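Local coordinates for protein polyketide biosynthesis cytochrome P450 PksS (Bacillus subtilis, PDB 4YZR) that takes part in making the antibiotic polyketide bacillaene, as a heme-containing cytochrome P450 monooxygenase whose substrate is dihydrobacillaene, at residues R322-N325 and N329-I332; K11-H14 and S19-G22; G22-R25 and I30-F33; W45-T48 and D52-A55; E265-K268 and M273-T276. All coordinates share one frame; numbering follows the deposited sequence.

Interaction 1: R322-N325 and N329-I332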
loop_
_atom_site.group_PDB
_atom_site.type_symbol
_atom_site.label_atom_id
_atom_site.label_comp_id
_atom_site.label_asym_id
_atom_site.label_seq_id
_atom_site.Cartn_x
_atom_site.Cartn_y
_atom_site.Cartn_z
ATOM N N ARG A 322 14.124 4.181 -8.559
ATOM C CA ARG A 322 15.503 4.659 -8.413
ATOM C C ARG A 322 16.245 4.547 -9.707
ATOM O O ARG A 322 17.523 4.519 -9.717
ATOM C CB ARG A 322 16.241 3.962 -7.247
ATOM C CG ARG A 322 15.566 4.320 -5.910
ATOM C CD ARG A 322 16.189 3.621 -4.775
ATOM N NE ARG A 322 15.463 3.847 -3.514
ATOM C CZ ARG A 322 16.051 4.035 -2.368
ATOM N NH1 ARG A 322 17.417 4.049 -2.253
ATOM N NH2 ARG A 322 15.321 4.098 -1.317
ATOM N N ASP A 323 15.576 4.427 -10.831
ATOM C CA ASP A 323 16.269 4.205 -12.131
ATOM C C ASP A 323 16.818 5.502 -12.606
ATOM O O ASP A 323 16.131 6.462 -12.849
ATOM C CB ASP A 323 15.226 3.632 -13.075
ATOM C CG ASP A 323 15.744 3.116 -14.356
ATOM O OD1 ASP A 323 16.735 3.787 -14.885
ATOM O OD2 ASP A 323 15.315 2.137 -14.894
ATOM N N PRO A 324 18.180 5.567 -12.846
ATOM C CA PRO A 324 18.735 6.820 -13.286
ATOM C C PRO A 324 18.427 7.241 -14.694
ATOM O O PRO A 324 18.642 8.428 -14.992
ATOM C CB PRO A 324 20.292 6.565 -13.161
ATOM C CG PRO A 324 20.440 5.193 -13.279
ATOM C CD PRO A 324 19.186 4.542 -12.604
ATOM N N ASN A 325 17.807 6.418 -15.493
ATOM C CA ASN A 325 17.253 6.851 -16.771
ATOM C C ASN A 325 16.037 7.728 -16.643
ATOM O O ASN A 325 15.626 8.461 -17.546
ATOM C CB ASN A 325 16.926 5.696 -17.576
ATOM C CG ASN A 325 18.120 4.897 -17.933
ATOM O OD1 ASN A 325 18.907 5.366 -18.791
ATOM N ND2 ASN A 325 18.356 3.778 -17.309
ATOM N N ASN A 329 19.953 11.675 -9.801
ATOM C CA ASN A 329 20.523 11.376 -8.495
ATOM C C ASN A 329 19.510 10.549 -7.677
ATOM O O ASN A 329 19.064 10.985 -6.626
ATOM C CB ASN A 329 20.810 12.667 -7.719
ATOM C CG ASN A 329 21.798 13.575 -8.432
ATOM O OD1 ASN A 329 21.561 14.758 -8.572
ATOM N ND2 ASN A 329 22.879 13.023 -8.832
ATOM N N PRO A 330 19.197 9.380 -8.207
ATOM C CA PRO A 330 18.019 8.622 -7.663
ATOM C C PRO A 330 18.171 8.127 -6.258
ATOM O O PRO A 330 17.198 7.872 -5.562
ATOM C CB PRO A 330 17.877 7.469 -8.637
ATOM C CG PRO A 330 19.274 7.341 -9.236
ATOM C CD PRO A 330 19.706 8.745 -9.421
ATOM N N GLU A 331 19.386 7.961 -5.740
ATOM C CA GLU A 331 19.557 7.510 -4.433
ATOM C C GLU A 331 19.453 8.591 -3.379
ATOM O O GLU A 331 19.477 8.298 -2.192
ATOM C CB GLU A 331 20.911 6.757 -4.231
ATOM C CG GLU A 331 21.035 5.558 -5.123
ATOM C CD GLU A 331 20.022 4.486 -4.893
ATOM O OE1 GLU A 331 19.818 4.160 -3.747
ATOM O OE2 GLU A 331 19.511 4.014 -5.900
ATOM N N ILE A 332 19.400 9.838 -3.806
ATOM C CA ILE A 332 19.318 10.968 -2.931
ATOM C C ILE A 332 17.880 11.372 -2.646
ATOM O O ILE A 332 17.122 11.572 -3.556
ATOM C CB ILE A 332 20.097 12.158 -3.558
ATOM C CG1 ILE A 332 21.573 11.751 -3.808
ATOM C CG2 ILE A 332 20.052 13.391 -2.631
ATOM C CD1 ILE A 332 22.234 11.142 -2.622
HETATM O O HOH W 1 19.946 4.131 -8.530
#
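The guanidinium of Arg322 meets the carboxylate of Glu331 at its edge. Arg322 NH1 donates to Glu331 OE1 at 2.8 Å in a salt bridge. The oxygen lies almost in the guanidinium plane, but the arginine reaches it from above the carboxylate plane, and the two planes are 46° apart. The bond is bent, with an N-H...O angle of 143°. On the same guanidinium, NH2 bonds Tyr284 O, and the tyrosine also makes a cation-pi contact with it. The arginine chain runs extended from CG to NE, whereas Glu331 folds at chi2 (-63°) and brings its acid across the arginine stem. This leaves Glu331 OE2 3.5 Å from Arg322 CD.

Water 1 adds a second polar link. It donates to Arg322 O and to Glu331 OE2, each at 2.7 Å. The same carbonyl is packed against a proline ring, with Arg322 O 3.2 Å from Pro330 CB.

The segment 322-325 carries the Arg-Asp-Pro of the Asn-Arg-Asp-Pro sequence common in bacterial P450s. The segment 329-332 is a type I turn in the loop that probably leads into the meander and the heme-binding region. Pro330 O bonds Arg283, the arginine of the ExxR motif, and Arg337 bonds the carbonyls of Asn329 and Ile332.

At the other end, Pro324 CB touches Pro330 CG at 4.1 Å. Asp323 forms an Asx turn. Its OD1 accepts from Asn325 N and, on the syn side, from Asn325 ND2, both at 2.9 Å. Asp323 OD2 bonds Tyr50 N, at the start of helix 50-58.

Interaction 2: K11-H14 and S19-G22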
loop_
_atom_site.group_PDB
_atom_site.type_symbol
_atom_site.label_atom_id
_atom_site.label_comp_id
_atom_site.label_asym_id
_atom_site.label_seq_id
_atom_site.Cartn_x
_atom_site.Cartn_y
_atom_site.Cartn_z
ATOM N N LYS A 11 17.918 -13.463 3.349
ATOM C CA LYS A 11 18.314 -12.503 4.314
ATOM C C LYS A 11 18.583 -11.106 3.645
ATOM O O LYS A 11 18.284 -10.107 4.278
ATOM C CB LYS A 11 19.604 -13.025 5.029
ATOM C CG LYS A 11 20.053 -12.176 6.170
ATOM C CD LYS A 11 21.107 -12.808 7.089
ATOM C CE LYS A 11 21.294 -11.966 8.306
ATOM N NZ LYS A 11 22.114 -12.635 9.357
ATOM N N GLU A 12 19.256 -11.122 2.539
ATOM C CA GLU A 12 19.671 -9.813 1.909
ATOM C C GLU A 12 18.420 -8.964 1.537
ATOM O O GLU A 12 18.414 -7.794 1.810
ATOM C CB GLU A 12 20.482 -10.062 0.685
ATOM C CG GLU A 12 21.919 -10.520 0.786
ATOM C CD GLU A 12 22.690 -10.190 -0.517
ATOM O OE1 GLU A 12 22.187 -9.372 -1.370
ATOM O OE2 GLU A 12 23.808 -10.729 -0.707
ATOM N N PHE A 13 17.416 -9.639 1.013
ATOM C CA PHE A 13 16.157 -8.905 0.637
ATOM C C PHE A 13 15.480 -8.381 1.824
ATOM O O PHE A 13 14.911 -7.253 1.812
ATOM C CB PHE A 13 15.271 -9.767 -0.197
ATOM C CG PHE A 13 14.139 -9.022 -0.894
ATOM C CD1 PHE A 13 14.365 -8.336 -2.031
ATOM C CD2 PHE A 13 12.916 -8.973 -0.319
ATOM C CE1 PHE A 13 13.319 -7.675 -2.652
ATOM C CE2 PHE A 13 11.863 -8.296 -0.973
ATOM C CZ PHE A 13 12.125 -7.720 -2.130
ATOM N N HIS A 14 15.481 -9.089 2.958
ATOM C CA HIS A 14 14.927 -8.579 4.173
ATOM C C HIS A 14 15.735 -7.427 4.788
ATOM O O HIS A 14 15.191 -6.461 5.346
ATOM C CB HIS A 14 14.769 -9.713 5.263
ATOM C CG HIS A 14 14.198 -9.181 6.496
ATOM N ND1 HIS A 14 12.886 -8.803 6.554
ATOM C CD2 HIS A 14 14.735 -8.825 7.684
ATOM C CE1 HIS A 14 12.623 -8.282 7.742
ATOM N NE2 HIS A 14 13.698 -8.311 8.454
ATOM N N SER A 19 18.496 -2.414 -2.138
ATOM C CA SER A 19 19.843 -2.696 -2.671
ATOM C C SER A 19 19.831 -4.002 -3.498
ATOM O O SER A 19 20.491 -4.066 -4.523
ATOM C CB SER A 19 20.943 -2.742 -1.584
ATOM O OG SER A 19 22.042 -3.546 -1.931
ATOM N N VAL A 20 19.015 -4.954 -3.140
ATOM C CA VAL A 20 18.912 -6.159 -3.944
ATOM C C VAL A 20 18.321 -5.832 -5.321
ATOM O O VAL A 20 18.798 -6.218 -6.397
ATOM C CB VAL A 20 18.060 -7.251 -3.255
ATOM C CG1 VAL A 20 17.788 -8.415 -4.138
ATOM C CG2 VAL A 20 18.789 -7.733 -1.985
ATOM N N LEU A 21 17.131 -5.190 -5.303
ATOM C CA LEU A 21 16.460 -4.878 -6.566
ATOM C C LEU A 21 17.340 -3.950 -7.463
ATOM O O LEU A 21 17.332 -4.075 -8.673
ATOM C CB LEU A 21 15.106 -4.243 -6.323
ATOM C CG LEU A 21 14.044 -5.060 -5.606
ATOM C CD1 LEU A 21 12.810 -4.204 -5.386
ATOM C CD2 LEU A 21 13.759 -6.266 -6.432
ATOM N N GLY A 22 18.078 -3.063 -6.832
ATOM C CA GLY A 22 18.986 -2.159 -7.554
ATOM C C GLY A 22 20.119 -2.904 -8.245
ATOM O O GLY A 22 20.533 -2.538 -9.370
#
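Glu12 OE1 lies 3.8 Å from the methyl Val20 CG2 and is also in a salt bridge with Arg23 NH2, one residue beyond the segment 19-22. The glutamate chain is extended beyond CG and passes over the valine on its way to the arginine.

The rest of the contact is apolar. Val20 CG2 also presses on the backbone of helix 11-15, 3.7 Å from Glu12 C. The other methyl is placed anti to the backbone N (chi1 172°). It meets Phe13 at the ring edge, with Val20 CG1 4.0 Å from Phe13 CD1. Further round the same edge, Phe13 CE1 lies 4.0 Å from Leu21 CG. Both aliphatic groups are near the ring plane, and the valine crosses the phenylalanine at about a right angle.

Beyond the two segments, Phe6 pairs edge-to-face with Phe13 and touches Val20, while Met290 touches Phe13 and Leu21. The short helix 11-15 is thereby held against the first turns of helix 17-27, the A helix of the P450 fold. Burial of Phe13, Val20 and Leu21 points to the hydrophobic effect as the main source of cohesion, while the Glu12 charge is probably balanced by Arg23 at the exposed margin.

Interaction 3: G22-R25 and I30-F33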
loop_
_atom_site.group_PDB
_atom_site.type_symbol
_atom_site.label_atom_id
_atom_site.label_comp_id
_atom_site.label_asym_id
_atom_site.label_seq_id
_atom_site.Cartn_x
_atom_site.Cartn_y
_atom_site.Cartn_z
ATOM N N GLY A 22 18.078 -3.063 -6.832
ATOM C CA GLY A 22 18.986 -2.159 -7.554
ATOM C C GLY A 22 20.119 -2.904 -8.245
ATOM O O GLY A 22 20.533 -2.538 -9.370
ATOM N N ARG A 23 20.645 -3.910 -7.554
ATOM C CA ARG A 23 21.731 -4.714 -8.174
ATOM C C ARG A 23 21.197 -5.453 -9.339
ATOM O O ARG A 23 21.790 -5.472 -10.385
ATOM C CB ARG A 23 22.346 -5.650 -7.131
ATOM C CG ARG A 23 23.215 -6.708 -7.816
ATOM C CD ARG A 23 24.002 -7.545 -6.822
ATOM N NE ARG A 23 23.113 -8.569 -6.259
ATOM C CZ ARG A 23 22.676 -8.627 -4.984
ATOM N NH1 ARG A 23 22.988 -7.691 -4.080
ATOM N NH2 ARG A 23 21.886 -9.645 -4.611
ATOM N N PHE A 24 19.990 -6.053 -9.265
ATOM C CA PHE A 24 19.348 -6.658 -10.387
ATOM C C PHE A 24 19.084 -5.656 -11.509
ATOM O O PHE A 24 19.304 -5.988 -12.686
ATOM C CB PHE A 24 18.032 -7.415 -9.993
ATOM C CG PHE A 24 18.314 -8.794 -9.434
ATOM C CD1 PHE A 24 18.451 -9.837 -10.304
ATOM C CD2 PHE A 24 18.428 -9.024 -8.088
ATOM C CE1 PHE A 24 18.722 -11.124 -9.819
ATOM C CE2 PHE A 24 18.667 -10.352 -7.603
ATOM C CZ PHE A 24 18.835 -11.353 -8.485
ATOM N N ARG A 25 18.672 -4.462 -11.180
ATOM C CA ARG A 25 18.404 -3.480 -12.209
ATOM C C ARG A 25 19.671 -3.227 -13.048
ATOM O O ARG A 25 19.611 -3.115 -14.198
ATOM C CB ARG A 25 17.931 -2.162 -11.584
ATOM C CG ARG A 25 17.362 -1.204 -12.638
ATOM C CD ARG A 25 16.982 0.186 -12.120
ATOM N NE ARG A 25 18.193 0.846 -11.675
ATOM C CZ ARG A 25 18.462 1.227 -10.456
ATOM N NH1 ARG A 25 17.579 1.153 -9.473
ATOM N NH2 ARG A 25 19.652 1.669 -10.185
ATOM N N ILE A 30 16.073 -8.320 -16.286
ATOM C CA ILE A 30 14.987 -9.196 -16.562
ATOM C C ILE A 30 15.467 -10.571 -16.140
ATOM O O ILE A 30 16.354 -11.159 -16.853
ATOM C CB ILE A 30 14.600 -9.172 -18.031
ATOM C CG1 ILE A 30 14.200 -7.757 -18.401
ATOM C CG2 ILE A 30 13.505 -10.201 -18.350
ATOM C CD1 ILE A 30 14.097 -7.686 -19.885
ATOM N N HIS A 31 14.935 -11.096 -15.070
ATOM C CA HIS A 31 15.573 -12.259 -14.394
ATOM C C HIS A 31 14.612 -13.263 -14.108
ATOM O O HIS A 31 13.610 -13.082 -13.354
ATOM C CB HIS A 31 16.222 -11.718 -13.121
ATOM C CG HIS A 31 16.694 -12.797 -12.187
ATOM N ND1 HIS A 31 17.839 -13.546 -12.432
ATOM C CD2 HIS A 31 16.185 -13.281 -11.044
ATOM C CE1 HIS A 31 17.966 -14.477 -11.506
ATOM N NE2 HIS A 31 17.018 -14.326 -10.616
ATOM N N ARG A 32 14.831 -14.521 -14.586
ATOM C CA ARG A 32 13.990 -15.605 -14.293
ATOM C C ARG A 32 14.294 -16.248 -12.928
ATOM O O ARG A 32 15.481 -16.448 -12.629
ATOM C CB ARG A 32 14.129 -16.675 -15.388
ATOM C CG ARG A 32 13.099 -17.757 -15.236
ATOM C CD ARG A 32 13.114 -18.819 -16.351
ATOM N NE ARG A 32 11.973 -19.767 -16.255
ATOM C CZ ARG A 32 11.936 -20.861 -15.470
ATOM N NH1 ARG A 32 12.946 -21.162 -14.671
ATOM N NH2 ARG A 32 10.920 -21.684 -15.488
ATOM N N PHE A 33 13.321 -16.529 -12.122
ATOM C CA PHE A 33 13.545 -17.199 -10.816
ATOM C C PHE A 33 12.365 -18.055 -10.531
ATOM O O PHE A 33 11.427 -18.153 -11.304
ATOM C CB PHE A 33 13.831 -16.161 -9.714
ATOM C CG PHE A 33 12.611 -15.311 -9.261
ATOM C CD1 PHE A 33 12.131 -14.231 -10.039
ATOM C CD2 PHE A 33 11.908 -15.610 -8.109
ATOM C CE1 PHE A 33 11.041 -13.487 -9.606
ATOM C CE2 PHE A 33 10.856 -14.863 -7.674
ATOM C CZ PHE A 33 10.414 -13.816 -8.461
#
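Phe24 leaves helix 17-27 with its CB pointing at the strand, and chi1 (-81°) sets CG anti to the carbonyl carbon. This sends one side of the ring to the imidazole of His31. Phe24 CD1 is the first ring atom to meet it, 3.9 Å from His31 CG. Next comes Phe24 CE1, the centre of the contact. It stands 3.4 Å above the His31 plane, over the middle of the ring, and every imidazole atom is near it. Phe24 CE1 is 3.5 Å from both His31 CG and His31 CD2. At the tip, Phe24 CZ slides past toward the far nitrogen, 4.1 Å from His31 NE2.

The pair is edge-to-face, with the phenylalanine edge toward the histidine face. The planes are inclined by 50° and the centroids are 4.7 Å apart, so this is a tilted version of the T shape.

Hydrogen bonds at both ring nitrogens probably fix the rotation of the imidazole. His31 ND1 bonds Glu28 OE2, and His31 NE2 bonds Phe6 N. The backbone of His31 pairs with Leu46 of the next strand. One buried aromatic pair thus joins helix A to the mixed sheet that strand 30-35 forms with strands 42-47 and 312-315, part of the beta-1 sheet of the P450 fold.

Interaction 4: W45-T48 and D52-A55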
loop_
_atom_site.group_PDB
_atom_site.type_symbol
_atom_site.label_atom_id
_atom_site.label_comp_id
_atom_site.label_asym_id
_atom_site.label_seq_id
_atom_site.Cartn_x
_atom_site.Cartn_y
_atom_site.Cartn_z
ATOM N N TRP A 45 9.420 -13.952 -13.301
ATOM C CA TRP A 45 10.387 -13.016 -13.832
ATOM C C TRP A 45 10.408 -11.748 -12.993
ATOM O O TRP A 45 9.354 -11.202 -12.748
ATOM C CB TRP A 45 10.043 -12.608 -15.292
ATOM C CG TRP A 45 10.131 -13.768 -16.258
ATOM C CD1 TRP A 45 9.185 -14.647 -16.527
ATOM C CD2 TRP A 45 11.273 -14.133 -17.015
ATOM N NE1 TRP A 45 9.640 -15.569 -17.436
ATOM C CE2 TRP A 45 10.928 -15.267 -17.733
ATOM C CE3 TRP A 45 12.544 -13.609 -17.143
ATOM C CZ2 TRP A 45 11.800 -15.881 -18.590
ATOM C CZ3 TRP A 45 13.413 -14.221 -18.010
ATOM C CH2 TRP A 45 13.023 -15.340 -18.720
ATOM N N LEU A 46 11.588 -11.340 -12.591
ATOM C CA LEU A 46 11.780 -10.106 -11.875
ATOM C C LEU A 46 12.149 -9.023 -12.841
ATOM O O LEU A 46 13.176 -9.131 -13.518
ATOM C CB LEU A 46 12.876 -10.263 -10.815
ATOM C CG LEU A 46 13.204 -9.027 -10.006
ATOM C CD1 LEU A 46 11.993 -8.523 -9.216
ATOM C CD2 LEU A 46 14.468 -9.230 -9.130
ATOM N N ILE A 47 11.383 -7.911 -12.884
ATOM C CA ILE A 47 11.575 -6.790 -13.780
ATOM C C ILE A 47 11.958 -5.583 -12.971
ATOM O O ILE A 47 11.146 -5.163 -12.092
ATOM C CB ILE A 47 10.242 -6.548 -14.552
ATOM C CG1 ILE A 47 9.664 -7.837 -15.124
ATOM C CG2 ILE A 47 10.445 -5.472 -15.659
ATOM C CD1 ILE A 47 10.536 -8.581 -16.100
ATOM N N THR A 48 13.181 -5.071 -13.079
ATOM C CA THR A 48 13.682 -4.034 -12.218
ATOM C C THR A 48 13.908 -2.682 -12.749
ATOM O O THR A 48 14.086 -1.734 -12.003
ATOM C CB THR A 48 14.912 -4.506 -11.454
ATOM O OG1 THR A 48 15.738 -5.227 -12.403
ATOM C CG2 THR A 48 14.501 -5.475 -10.372
ATOM N N ASP A 52 11.259 -1.127 -18.466
ATOM C CA ASP A 52 10.685 -2.466 -18.618
ATOM C C ASP A 52 9.448 -2.709 -17.728
ATOM O O ASP A 52 8.465 -3.341 -18.121
ATOM C CB ASP A 52 11.685 -3.570 -18.310
ATOM C CG ASP A 52 12.923 -3.528 -19.229
ATOM O OD1 ASP A 52 12.716 -3.248 -20.444
ATOM O OD2 ASP A 52 14.047 -3.780 -18.802
ATOM N N CYS A 53 9.465 -2.097 -16.529
ATOM C CA CYS A 53 8.269 -2.172 -15.690
ATOM C C CYS A 53 7.107 -1.550 -16.391
ATOM O O CYS A 53 5.979 -2.049 -16.387
ATOM C CB CYS A 53 8.526 -1.512 -14.378
ATOM S SG CYS A 53 9.485 -2.488 -13.185
ATOM N N MET A 54 7.355 -0.339 -16.976
ATOM C CA MET A 54 6.280 0.314 -17.770
ATOM C C MET A 54 5.795 -0.547 -18.874
ATOM O O MET A 54 4.564 -0.625 -19.063
ATOM C CB MET A 54 6.666 1.722 -18.241
ATOM C CG MET A 54 6.823 2.756 -17.192
ATOM S SD MET A 54 5.212 3.119 -16.442
ATOM C CE MET A 54 4.187 3.495 -17.771
ATOM N N ALA A 55 6.670 -1.162 -19.608
ATOM C CA ALA A 55 6.218 -2.020 -20.734
ATOM C C ALA A 55 5.334 -3.133 -20.206
ATOM O O ALA A 55 4.213 -3.421 -20.706
ATOM C CB ALA A 55 7.400 -2.611 -21.432
HETATM O O HOH W 2 13.927 -4.489 -16.138
#
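Ile47 CG2 rests on the start of the helical segment, 3.5 Å from Asp52 CB. The same methyl of Ile47 reaches the backbone too, at 3.6 Å from Asp52 C. It is set anti to the Ile47 backbone N, which points it at the helix; the side chains of Ile47 and Asp52 cross at about a right angle. Ile47 CG2 is also 4.0 Å from Cys53 SG. That sulfur comes close to the strand backbone as well, with Cys53 SG 3.3 Å from Ile47 O.

A water extends the contact on the polar side. Water 2 donates to Asp52 OD2 at 2.8 Å. It also accepts a weak bond from Thr48 N at 3.2 Å.

Further out, Asp52 is held mainly through its other oxygen. Asp52 OD1 bonds Tyr302 OH and forms a salt bridge with Lys303 NZ, so the buried charge has a positive partner. OD1 thus carries the direct bonds, while OD2 is met by water 2. Ile47 is positioned by backbone bonds to Phe314 and Gly316 and packs on Ile313. Cys53 touches Ile315 and Ile343. This cysteine is distinct from the heme ligand, and its side chain lies about 11 Å from the heme.

A tight strand-turn-helix connection results. Strand 42-47, which lies between strands 30-35 and 312-315 in the sheet, ends here, and helix 50-58, the B helix of the P450 fold, folds back on it.

Interaction 5: E265-K268 and M273-T276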
loop_
_atom_site.group_PDB
_atom_site.type_symbol
_atom_site.label_atom_id
_atom_site.label_comp_id
_atom_site.label_asym_id
_atom_site.label_seq_id
_atom_site.Cartn_x
_atom_site.Cartn_y
_atom_site.Cartn_z
ATOM N N GLU A 265 14.505 19.422 7.766
ATOM C CA GLU A 265 14.509 20.889 8.111
ATOM C C GLU A 265 13.899 21.762 7.065
ATOM O O GLU A 265 13.103 22.637 7.400
ATOM C CB GLU A 265 15.950 21.313 8.358
ATOM C CG GLU A 265 16.119 22.693 8.989
ATOM C CD GLU A 265 15.432 22.811 10.325
ATOM O OE1 GLU A 265 15.602 21.892 11.156
ATOM O OE2 GLU A 265 14.690 23.797 10.516
ATOM N N LYS A 266 14.084 21.435 5.772
ATOM C CA LYS A 266 13.419 22.183 4.725
ATOM C C LYS A 266 11.926 22.157 4.895
ATOM O O LYS A 266 11.230 23.119 4.716
ATOM C CB LYS A 266 13.792 21.674 3.335
ATOM C CG LYS A 266 15.267 21.917 2.970
ATOM C CD LYS A 266 15.561 21.427 1.546
ATOM C CE LYS A 266 16.998 21.489 1.118
ATOM N NZ LYS A 266 17.352 20.612 -0.032
ATOM N N LEU A 267 11.437 20.928 5.125
ATOM C CA LEU A 267 10.006 20.795 5.189
ATOM C C LEU A 267 9.381 21.442 6.459
ATOM O O LEU A 267 8.320 21.991 6.439
ATOM C CB LEU A 267 9.686 19.252 5.220
ATOM C CG LEU A 267 8.179 18.885 5.264
ATOM C CD1 LEU A 267 7.374 19.521 4.177
ATOM C CD2 LEU A 267 8.017 17.321 5.253
ATOM N N LYS A 268 10.080 21.303 7.537
ATOM C CA LYS A 268 9.675 21.913 8.795
ATOM C C LYS A 268 9.584 23.443 8.668
ATOM O O LYS A 268 8.586 24.020 9.083
ATOM C CB LYS A 268 10.661 21.524 9.842
ATOM C CG LYS A 268 10.384 21.985 11.231
ATOM C CD LYS A 268 11.545 21.460 12.097
ATOM C CE LYS A 268 11.510 19.958 12.230
ATOM N NZ LYS A 268 12.790 19.514 12.819
ATOM N N MET A 273 6.146 22.785 1.025
ATOM C CA MET A 273 6.825 21.711 0.380
ATOM C C MET A 273 6.178 20.306 0.581
ATOM O O MET A 273 6.744 19.312 0.056
ATOM C CB MET A 273 8.255 21.641 0.836
ATOM C CG MET A 273 9.082 22.891 0.431
ATOM S SD MET A 273 10.752 22.767 1.098
ATOM C CE MET A 273 11.490 24.305 0.503
ATOM N N ILE A 274 5.109 20.246 1.333
ATOM C CA ILE A 274 4.543 18.946 1.699
ATOM C C ILE A 274 4.121 18.192 0.488
ATOM O O ILE A 274 4.327 16.943 0.504
ATOM C CB ILE A 274 3.430 19.094 2.732
ATOM C CG1 ILE A 274 2.987 17.727 3.251
ATOM C CG2 ILE A 274 2.250 19.820 2.130
ATOM C CD1 ILE A 274 4.042 16.974 3.973
ATOM N N ALA A 275 3.613 18.748 -0.569
ATOM C CA ALA A 275 3.017 17.931 -1.628
ATOM C C ALA A 275 4.158 17.261 -2.338
ATOM O O ALA A 275 4.121 16.047 -2.602
ATOM C CB ALA A 275 2.228 18.776 -2.599
ATOM N N THR A 276 5.259 17.948 -2.737
ATOM C CA THR A 276 6.389 17.342 -3.353
ATOM C C THR A 276 7.076 16.368 -2.361
ATOM O O THR A 276 7.644 15.338 -2.792
ATOM C CB THR A 276 7.437 18.286 -3.988
ATOM O OG1 THR A 276 7.873 19.181 -2.984
ATOM C CG2 THR A 276 6.787 19.031 -5.126
#
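Apolar contacts dominate, and Leu267 is at their centre. Its CG is anti to the backbone N (chi1 -179°), which carries both methyls to the start of the next helix. Leu267 CD1 lies 4.1 Å from Met273 CB. The same methyl packs on the main chain, with Leu267 CD1 3.7 Å from Ile274 N. Ile274 CD1 lies 4.2 Å from both Leu267 CD1 and Leu267 CD2, the two side chains meeting at a slant.

Sulfur contacts form the other group. Met273 is fully extended beyond CG (chi2 177°, chi3 180°) and reaches back to the preceding helix. Met273 SD stops 3.7 Å from Lys266 O. It is also 3.9 Å from Lys266 CB, so the thioether lies against the root of the lysine and not its charged end.

The two segments belong to consecutive helices of the conserved P450 core. Helix 261-269 corresponds to helix J, and helix 274-285 to helix K, which carries the ExxR motif further along. Met273 has 3-10 geometry just before helix K. Beyond the two segments, Ile274 packs on His363, Phe366 and Lys367 of helix 355-372, and Leu267 reaches Leu370 of the same helix.

Polar groups are engaged outside the two segments. Lys266 NZ turns away to form a salt bridge with Glu263 OE2. Lys268 NZ bonds Pro374 O. Thr276 OG1 bonds Ile335 O, in a loop whose Ile335 side chain also touches Lys266 and Leu267.

From the N terminus, interaction 2 comes first and closes the turn between helices 11-15 and 17-27. Interaction 3 starts at Gly22, where interaction 2 ends, and joins helix 17-27 to strand 30-35. Interaction 4 then folds helix 50-58 onto strand 42-47, the neighbour of strand 30-35 in one sheet; the centres of interactions 3 and 4 are about 9 Å apart. Interaction 5 stands alone between helices 261-269 and 274-285. Interaction 1 is last in the chain, in the loop before helix 355-372, yet it returns to the N-terminal part: Arg25 of interaction 3 packs on Arg322, Asp323 and Pro324. The contacts follow in series, and none encloses or crosses another.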